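Local coordinates for protein pyrroline carboxylate reductase (Plasmodium falciparum, PDB 2RCY) that binds NADP in a Rossmann-type nucleotide-binding domain and probably reduces pyrroline-5-carboxylate to proline, the last step of proline synthesis, at residues A[3-11]-A[55-66]. Residues are numbered along the deposited sequence; the frame is centred on the assembly and turned at random.
With NAP (NADP nicotinamide-adenine-dinucleotide phosphate), chain G.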
loop_
_atom_site.group_PDB
_atom_site.type_symbol
_atom_site.label_atom_id
_atom_site.label_comp_id
_atom_site.label_asym_id
_atom_site.label_seq_id
_atom_site.Cartn_x
_atom_site.Cartn_y
_atom_site.Cartn_z
ATOM N N GLU A 3 41.236 32.730 26.175
ATOM C CA GLU A 3 40.676 32.990 27.501
ATOM C C GLU A 3 40.184 34.428 27.670
ATOM O O GLU A 3 39.339 34.700 28.524
ATOM C CB GLU A 3 41.707 32.659 28.589
ATOM C CG GLU A 3 42.219 31.215 28.577
ATOM C CD GLU A 3 43.318 30.964 27.547
ATOM O OE1 GLU A 3 43.829 31.935 26.947
ATOM O OE2 GLU A 3 43.672 29.786 27.338
ATOM N N ASN A 4 40.708 35.336 26.849
ATOM C CA ASN A 4 40.396 36.764 26.956
ATOM C C ASN A 4 39.194 37.249 26.150
ATOM O O ASN A 4 38.538 38.216 26.542
ATOM C CB ASN A 4 41.624 37.608 26.608
ATOM C CG ASN A 4 42.654 37.619 27.717
ATOM O OD1 ASN A 4 42.327 37.823 28.887
ATOM N ND2 ASN A 4 43.910 37.403 27.352
ATOM N N ILE A 5 38.915 36.589 25.027
ATOM C CA ILE A 5 37.799 36.987 24.165
ATOM C C ILE A 5 36.446 36.709 24.816
ATOM O O ILE A 5 36.281 35.725 25.539
ATOM C CB ILE A 5 37.850 36.341 22.753
ATOM C CG1 ILE A 5 37.849 34.813 22.843
ATOM C CG2 ILE A 5 39.055 36.857 21.966
ATOM C CD1 ILE A 5 36.924 34.146 21.851
ATOM N N LYS A 6 35.490 37.593 24.556
ATOM C CA LYS A 6 34.170 37.506 25.165
ATOM C C LYS A 6 33.172 36.883 24.195
ATOM O O LYS A 6 32.987 37.370 23.076
ATOM C CB LYS A 6 33.706 38.889 25.629
ATOM C CG LYS A 6 34.709 39.600 26.528
ATOM C CD LYS A 6 34.397 41.081 26.652
ATOM C CE LYS A 6 35.594 41.858 27.180
ATOM N NZ LYS A 6 36.705 41.922 26.185
ATOM N N LEU A 7 32.546 35.792 24.634
ATOM C CA LEU A 7 31.584 35.060 23.821
ATOM C C LEU A 7 30.165 35.407 24.259
ATOM O O LEU A 7 29.850 35.374 25.451
ATOM C CB LEU A 7 31.821 33.551 23.949
ATOM C CG LEU A 7 31.889 32.678 22.689
ATOM C CD1 LEU A 7 31.887 31.203 23.071
ATOM C CD2 LEU A 7 30.761 32.966 21.716
ATOM N N GLY A 8 29.316 35.741 23.291
ATOM C CA GLY A 8 27.933 36.118 23.571
ATOM C C GLY A 8 26.918 35.254 22.851
ATOM O O GLY A 8 27.025 35.032 21.645
ATOM N N PHE A 9 25.930 34.771 23.599
ATOM C CA PHE A 9 24.882 33.916 23.050
ATOM C C PHE A 9 23.533 34.625 23.034
ATOM O O PHE A 9 22.929 34.864 24.082
ATOM C CB PHE A 9 24.792 32.599 23.830
ATOM C CG PHE A 9 25.939 31.665 23.575
ATOM C CD1 PHE A 9 27.081 31.709 24.367
ATOM C CD2 PHE A 9 25.877 30.738 22.539
ATOM C CE1 PHE A 9 28.147 30.847 24.130
ATOM C CE2 PHE A 9 26.937 29.870 22.292
ATOM C CZ PHE A 9 28.074 29.925 23.089
HETATM N N MSE A 10 23.069 34.962 21.834
HETATM C CA MSE A 10 21.770 35.599 21.662
HETATM C C MSE A 10 20.679 34.532 21.636
HETATM O O MSE A 10 20.369 33.967 20.586
HETATM C CB MSE A 10 21.749 36.465 20.396
HETATM C CG MSE A 10 22.852 37.519 20.360
HETATM SE SE MSE A 10 22.653 38.887 18.984
HETATM C CE MSE A 10 22.665 37.754 17.405
ATOM N N GLY A 11 20.117 34.257 22.811
ATOM C CA GLY A 11 19.127 33.198 22.986
ATOM C C GLY A 11 19.734 31.950 23.600
ATOM O O GLY A 11 20.751 31.446 23.118
ATOM N N LEU A 55 25.004 43.116 24.375
ATOM C CA LEU A 55 25.766 41.878 24.236
ATOM C C LEU A 55 26.719 41.974 23.044
ATOM O O LEU A 55 27.873 41.562 23.136
ATOM C CB LEU A 55 24.821 40.679 24.080
ATOM C CG LEU A 55 25.392 39.265 23.920
ATOM C CD1 LEU A 55 24.448 38.245 24.525
ATOM C CD2 LEU A 55 25.674 38.929 22.458
ATOM N N ALA A 56 26.225 42.520 21.934
ATOM C CA ALA A 56 27.020 42.674 20.716
ATOM C C ALA A 56 28.092 43.752 20.860
ATOM O O ALA A 56 29.156 43.662 20.247
ATOM C CB ALA A 56 26.120 42.973 19.523
ATOM N N ARG A 57 27.803 44.766 21.674
ATOM C CA ARG A 57 28.732 45.872 21.913
ATOM C C ARG A 57 29.869 45.475 22.855
ATOM O O ARG A 57 30.956 46.055 22.799
ATOM C CB ARG A 57 27.986 47.085 22.474
ATOM N N HIS A 58 29.614 44.483 23.704
ATOM C CA HIS A 58 30.585 44.034 24.701
ATOM C C HIS A 58 31.436 42.866 24.203
ATOM O O HIS A 58 32.662 42.883 24.340
ATOM C CB HIS A 58 29.867 43.653 25.998
ATOM C CG HIS A 58 30.789 43.361 27.141
ATOM N ND1 HIS A 58 31.428 44.353 27.852
ATOM C CD2 HIS A 58 31.170 42.190 27.703
ATOM C CE1 HIS A 58 32.168 43.805 28.799
ATOM N NE2 HIS A 58 32.028 42.494 28.731
ATOM N N CYS A 59 30.777 41.863 23.624
ATOM C CA CYS A 59 31.435 40.625 23.210
ATOM C C CYS A 59 32.213 40.764 21.905
ATOM O O CYS A 59 31.917 41.631 21.083
ATOM C CB CYS A 59 30.412 39.496 23.099
ATOM S SG CYS A 59 29.527 39.177 24.633
ATOM N N ASP A 60 33.209 39.897 21.732
ATOM C CA ASP A 60 34.046 39.878 20.531
ATOM C C ASP A 60 33.484 38.918 19.488
ATOM O O ASP A 60 33.557 39.181 18.286
ATOM C CB ASP A 60 35.482 39.483 20.886
ATOM C CG ASP A 60 36.080 40.358 21.970
ATOM O OD1 ASP A 60 36.380 41.539 21.690
ATOM O OD2 ASP A 60 36.252 39.861 23.101
ATOM N N ILE A 61 32.938 37.800 19.962
ATOM C CA ILE A 61 32.272 36.823 19.106
ATOM C C ILE A 61 30.815 36.678 19.546
ATOM O O ILE A 61 30.532 36.388 20.712
ATOM C CB ILE A 61 33.006 35.452 19.106
ATOM C CG1 ILE A 61 34.363 35.578 18.399
ATOM C CG2 ILE A 61 32.152 34.373 18.437
ATOM C CD1 ILE A 61 35.265 34.360 18.529
ATOM N N ILE A 62 29.902 36.896 18.604
ATOM C CA ILE A 62 28.467 36.863 18.877
ATOM C C ILE A 62 27.823 35.652 18.203
ATOM O O ILE A 62 28.031 35.409 17.013
ATOM C CB ILE A 62 27.762 38.178 18.429
ATOM C CG1 ILE A 62 28.373 39.401 19.126
ATOM C CG2 ILE A 62 26.272 38.130 18.729
ATOM C CD1 ILE A 62 29.489 40.085 18.346
ATOM N N VAL A 63 27.053 34.894 18.980
ATOM C CA VAL A 63 26.356 33.712 18.478
ATOM C C VAL A 63 24.855 33.979 18.388
ATOM O O VAL A 63 24.213 34.314 19.386
ATOM C CB VAL A 63 26.618 32.459 19.357
ATOM C CG1 VAL A 63 25.949 31.225 18.761
ATOM C CG2 VAL A 63 28.106 32.215 19.517
ATOM N N CYS A 64 24.311 33.835 17.182
ATOM C CA CYS A 64 22.877 33.973 16.951
ATOM C C CYS A 64 22.193 32.626 17.162
ATOM O O CYS A 64 22.220 31.760 16.284
ATOM C CB CYS A 64 22.607 34.509 15.543
ATOM S SG CYS A 64 20.896 35.012 15.254
ATOM N N ALA A 65 21.590 32.456 18.335
ATOM C CA ALA A 65 20.991 31.180 18.730
ATOM C C ALA A 65 19.466 31.247 18.854
ATOM O O ALA A 65 18.858 30.477 19.603
ATOM C CB ALA A 65 21.623 30.678 20.028
ATOM N N VAL A 66 18.855 32.170 18.116
ATOM C CA VAL A 66 17.398 32.302 18.087
ATOM C C VAL A 66 16.800 31.485 16.943
ATOM O O VAL A 66 17.525 31.039 16.050
ATOM C CB VAL A 66 16.942 33.786 17.962
ATOM C CG1 VAL A 66 17.306 34.570 19.208
ATOM C CG2 VAL A 66 17.530 34.444 16.720
HETATM P PA NAP G . 14.264 27.325 21.104
HETATM O O1A NAP G . 14.470 26.260 22.152
HETATM O O2A NAP G . 12.877 27.872 20.868
HETATM O O5B NAP G . 15.285 28.532 21.415
HETATM C C5B NAP G . 14.983 29.895 21.129
HETATM C C4B NAP G . 15.363 30.723 22.350
HETATM O O4B NAP G . 15.570 32.092 21.993
HETATM C C3B NAP G . 14.270 30.693 23.407
HETATM O O3B NAP G . 14.791 30.122 24.612
HETATM C C2B NAP G . 13.867 32.140 23.627
HETATM O O2B NAP G . 13.743 32.454 25.013
HETATM C C1B NAP G . 14.993 32.942 22.987
HETATM N N9A NAP G . 14.538 34.214 22.362
HETATM C C8A NAP G . 13.314 34.493 21.885
HETATM N N7A NAP G . 13.304 35.753 21.395
HETATM C C5A NAP G . 14.539 36.264 21.565
HETATM C C6A NAP G . 15.122 37.491 21.261
HETATM N N6A NAP G . 14.399 38.468 20.664
HETATM N N1A NAP G . 16.424 37.700 21.568
HETATM C C2A NAP G . 17.156 36.742 22.160
HETATM N N3A NAP G . 16.616 35.550 22.463
HETATM C C4A NAP G . 15.313 35.287 22.173
HETATM O O3 NAP G . 14.833 26.786 19.698
HETATM P PN NAP G . 16.222 25.979 19.598
HETATM O O1N NAP G . 15.896 24.524 19.370
HETATM O O2N NAP G . 17.120 26.381 20.744
HETATM O O5D NAP G . 16.856 26.528 18.228
HETATM C C5D NAP G . 17.437 27.824 18.118
HETATM C C4D NAP G . 18.254 27.887 16.831
HETATM O O4D NAP G . 19.261 26.873 16.836
HETATM C C3D NAP G . 17.397 27.661 15.591
HETATM O O3D NAP G . 17.663 28.710 14.658
HETATM C C2D NAP G . 17.837 26.319 15.032
HETATM O O2D NAP G . 17.880 26.312 13.602
HETATM C C1D NAP G . 19.231 26.133 15.610
HETATM N N1N NAP G . 19.582 24.725 15.831
HETATM C C2N NAP G . 18.918 23.984 16.736
HETATM C C3N NAP G . 19.261 22.651 16.950
HETATM C C7N NAP G . 18.522 21.835 17.969
HETATM O O7N NAP G . 17.489 22.351 18.631
HETATM N N7N NAP G . 18.894 20.661 18.214
HETATM C C4N NAP G . 20.302 22.085 16.214
HETATM C C5N NAP G . 20.974 22.869 15.284
HETATM C C6N NAP G . 20.589 24.198 15.114
HETATM P P2B NAP G . 12.400 32.132 25.851
HETATM O O1X NAP G . 12.549 32.976 27.096
HETATM O O2X NAP G . 11.265 32.551 24.945
HETATM O O3X NAP G . 12.470 30.646 26.112
#
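G8 lies opposite I62 in a parallel ladder and bonds to the residues before and after it, its N-H donating to I61 O and its carbonyl accepting from V63 N, with 2.7 Å between G8 O and V63 N. The ladder continues as M10 N donates to V63 O; where the strands end, A65 N still reaches M10 O, but from 30° out of the carbonyl plane. At the other end K6 O takes two donors, I61 N and D60 N, while D60 answers with its side chain: OD2 accepts a hydrogen bond from K6 N at 2.8 Å through its anti lone pair, nearly straight at 166°. K6 NZ adds a long salt bridge, 3.7 Å from D60 OD2, and the lysine chain crosses the H58 side chain at about a right angle, CD 3.5 Å from NE2.

Side chains fill both faces of the pair. On one, V63 CG2 lies over the F9 ring in a CH-pi contact, 4.2 Å from its centroid, and also meets L7 CD2 at 3.5 Å. On the other, the selenomethionine M10 bends at its last torsion (chi3 -60°), carrying CE to C64 CB while SE rests 3.7 Å from I62 CG2. L55 CD2 touches both M10 CG and G8 CA, and C59 SG meets the same CA.

Past the strand ends the same pair meets the cofactor: V66 O accepts a hydrogen bond from the O3D hydroxyl of NAP at 2.7 Å, and G11, first glycine of a GxGxxG-type sequence, lies against the adenine. Such a parallel pair is the centre of a Rossmann fold. Strand 34-37 flanks 7-10 and strand 86-89 flanks 61-64; helix 14-26 covers L7 and F9, and helix 71-77 packs on M10 and C64.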